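Local coordinates for uncharacterized protein (Parabacteroides merdae ATCC 43184, PDB 5BMT) that is of unknown function but probably combines an N-terminal OB-fold domain of a lipoprotein family with an immunoglobulin-like fold, at residues T21-I26 / P33-T38. Sequence-based numbering, arbitrary orientation.
With SO4 (sulfate ion), chain C.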
loop_
_atom_site.group_PDB
_atom_site.type_symbol
_atom_site.label_atom_id
_atom_site.label_comp_id
_atom_site.label_asym_id
_atom_site.label_seq_id
_atom_site.Cartn_x
_atom_site.Cartn_y
_atom_site.Cartn_z
ATOM N N THR A 21 -7.293 -11.563 20.835
ATOM C CA THR A 21 -6.756 -12.383 21.921
ATOM C C THR A 21 -5.220 -12.443 21.859
ATOM O O THR A 21 -4.593 -13.319 22.470
ATOM C CB THR A 21 -7.416 -13.746 21.935
ATOM O OG1 THR A 21 -7.290 -14.327 20.646
ATOM C CG2 THR A 21 -8.896 -13.659 22.343
HETATM N N MSE A 22 -4.612 -11.471 21.159
HETATM C CA MSE A 22 -3.173 -11.249 21.156
HETATM C C MSE A 22 -2.372 -12.369 20.529
HETATM O O MSE A 22 -1.206 -12.597 20.903
HETATM C CB MSE A 22 -2.633 -10.949 22.579
HETATM C CG MSE A 22 -3.404 -9.827 23.317
HETATM SE SE MSE A 22 -3.790 -8.218 22.264
HETATM C CE MSE A 22 -2.078 -7.565 22.233
ATOM N N ARG A 23 -2.950 -13.016 19.527
ATOM C CA ARG A 23 -2.223 -13.939 18.673
ATOM C C ARG A 23 -1.702 -13.098 17.519
ATOM O O ARG A 23 -2.456 -12.269 16.981
ATOM C CB ARG A 23 -3.152 -15.049 18.175
ATOM C CG ARG A 23 -2.459 -16.037 17.237
ATOM C CD ARG A 23 -3.416 -17.084 16.710
ATOM N NE ARG A 23 -3.861 -18.016 17.747
ATOM C CZ ARG A 23 -3.241 -19.157 18.051
ATOM N NH1 ARG A 23 -2.174 -19.548 17.359
ATOM N NH2 ARG A 23 -3.727 -19.952 19.002
ATOM N N THR A 24 -0.441 -13.305 17.099
ATOM C CA THR A 24 0.049 -12.547 15.946
ATOM C C THR A 24 -0.401 -13.241 14.670
ATOM O O THR A 24 -0.053 -14.419 14.444
ATOM C CB THR A 24 1.586 -12.430 15.961
ATOM O OG1 THR A 24 1.950 -11.671 17.123
ATOM C CG2 THR A 24 2.141 -11.744 14.692
ATOM N N LEU A 25 -1.150 -12.513 13.854
ATOM C CA LEU A 25 -1.651 -12.989 12.560
ATOM C C LEU A 25 -1.144 -12.115 11.445
ATOM O O LEU A 25 -0.608 -11.014 11.662
ATOM C CB LEU A 25 -3.206 -12.903 12.569
ATOM C CG LEU A 25 -3.968 -13.700 13.647
ATOM C CD1 LEU A 25 -5.475 -13.515 13.495
ATOM C CD2 LEU A 25 -3.642 -15.184 13.567
ATOM N N ILE A 26 -1.303 -12.626 10.212
ATOM C CA ILE A 26 -1.069 -11.797 9.043
ATOM C C ILE A 26 -2.424 -11.646 8.348
ATOM O O ILE A 26 -3.240 -12.593 8.295
ATOM C CB ILE A 26 0.064 -12.236 8.110
ATOM C CG1 ILE A 26 -0.233 -13.572 7.460
ATOM C CG2 ILE A 26 1.417 -12.247 8.911
ATOM C CD1 ILE A 26 0.746 -13.905 6.257
ATOM N N PRO A 33 -7.568 -13.988 7.441
ATOM C CA PRO A 33 -6.427 -13.859 8.371
ATOM C C PRO A 33 -5.747 -15.212 8.547
ATOM O O PRO A 33 -6.404 -16.262 8.545
ATOM C CB PRO A 33 -7.069 -13.400 9.692
ATOM C CG PRO A 33 -8.416 -12.806 9.282
ATOM C CD PRO A 33 -8.848 -13.696 8.113
ATOM N N LEU A 34 -4.416 -15.171 8.708
ATOM C CA LEU A 34 -3.607 -16.373 8.841
ATOM C C LEU A 34 -2.743 -16.356 10.057
ATOM O O LEU A 34 -2.161 -15.327 10.380
ATOM C CB LEU A 34 -2.664 -16.495 7.630
ATOM C CG LEU A 34 -3.341 -16.431 6.252
ATOM C CD1 LEU A 34 -2.290 -16.442 5.173
ATOM C CD2 LEU A 34 -4.320 -17.584 6.076
ATOM N N TYR A 35 -2.579 -17.534 10.671
ATOM C CA TYR A 35 -1.593 -17.732 11.711
ATOM C C TYR A 35 -0.415 -18.451 11.090
ATOM O O TYR A 35 -0.547 -19.606 10.657
ATOM C CB TYR A 35 -2.136 -18.504 12.910
ATOM C CG TYR A 35 -1.065 -18.776 13.940
ATOM C CD1 TYR A 35 -0.448 -17.729 14.628
ATOM C CD2 TYR A 35 -0.608 -20.073 14.168
ATOM C CE1 TYR A 35 0.550 -17.974 15.569
ATOM C CE2 TYR A 35 0.410 -20.329 15.086
ATOM C CZ TYR A 35 0.978 -19.275 15.790
ATOM O OH TYR A 35 1.964 -19.553 16.712
ATOM N N VAL A 36 0.737 -17.776 11.048
ATOM C CA VAL A 36 1.985 -18.344 10.560
ATOM C C VAL A 36 2.942 -18.327 11.762
ATOM O O VAL A 36 3.406 -17.243 12.139
ATOM C CB VAL A 36 2.561 -17.611 9.333
ATOM C CG1 VAL A 36 3.837 -18.299 8.832
ATOM C CG2 VAL A 36 1.532 -17.525 8.196
ATOM N N ALA A 37 3.169 -19.492 12.401
ATOM C CA ALA A 37 3.970 -19.565 13.639
ATOM C C ALA A 37 5.375 -19.000 13.468
ATOM O O ALA A 37 5.846 -18.282 14.356
ATOM C CB ALA A 37 4.055 -21.000 14.115
ATOM N N THR A 38 6.031 -19.265 12.325
ATOM C CA THR A 38 7.383 -18.738 12.112
ATOM C C THR A 38 7.382 -17.193 12.114
ATOM O O THR A 38 8.216 -16.591 12.801
ATOM C CB THR A 38 7.993 -19.311 10.824
ATOM O OG1 THR A 38 7.148 -19.019 9.710
ATOM C CG2 THR A 38 8.288 -20.797 10.937
HETATM S S SO4 C . -6.620 -17.838 20.375
HETATM O O1 SO4 C . -6.298 -17.343 19.014
HETATM O O2 SO4 C . -8.034 -18.204 20.431
HETATM O O3 SO4 C . -5.738 -18.977 20.704
HETATM O O4 SO4 C . -6.339 -16.760 21.347
HETATM O O HOH W 1 1.297 -15.166 12.127
#
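Arg23 meets the ring of Tyr35 end-on rather than flat: the guanidinium stands nearly perpendicular to the ring, 88° between the planes, and pushes NH1 over the ring centre. This is a T-shaped cation-pi contact, with Arg23 CZ 4.5 Å from the Tyr35 ring centroid and almost on its normal. Arg23 CG lies anti to the backbone N (chi1 178°), and a bend at chi3 swings the guanidinium across the ring, while NE donates to O1 and NH2 to O3 of a sulfate, probably from the crystallisation liquor; Arg23 NE reaches sulfate O1 at 2.8 Å. Thr21 OG1 also donates to that sulfate.

The ring edge meets Thr24 O, 3.3 Å from Tyr35 CD1, and Leu25 CD2, which lies near the ring plane. Beyond it, Ile26 and Leu34 form a single antiparallel hydrogen-bonded pair, Ile26 N to Leu34 O being 2.8 Å and Leu34 N to Ile26 O 2.9 Å. Ile26 CG1 packs against Leu34 CB, facing strand 50-57. The pair links the sheet's two outermost strands, consistent with an OB-fold barrel; a water continues the link from Thr24 O to Val36 N.

With an alanine in place of Arg23, the Tyr35 face would probably lose its cation and the sulfate keep, of these bonds, just Thr21's. The contact thus runs from an apolar, backbone-bonded end to a charged one that accepts an anion in the crystal, without establishing a natural ligand.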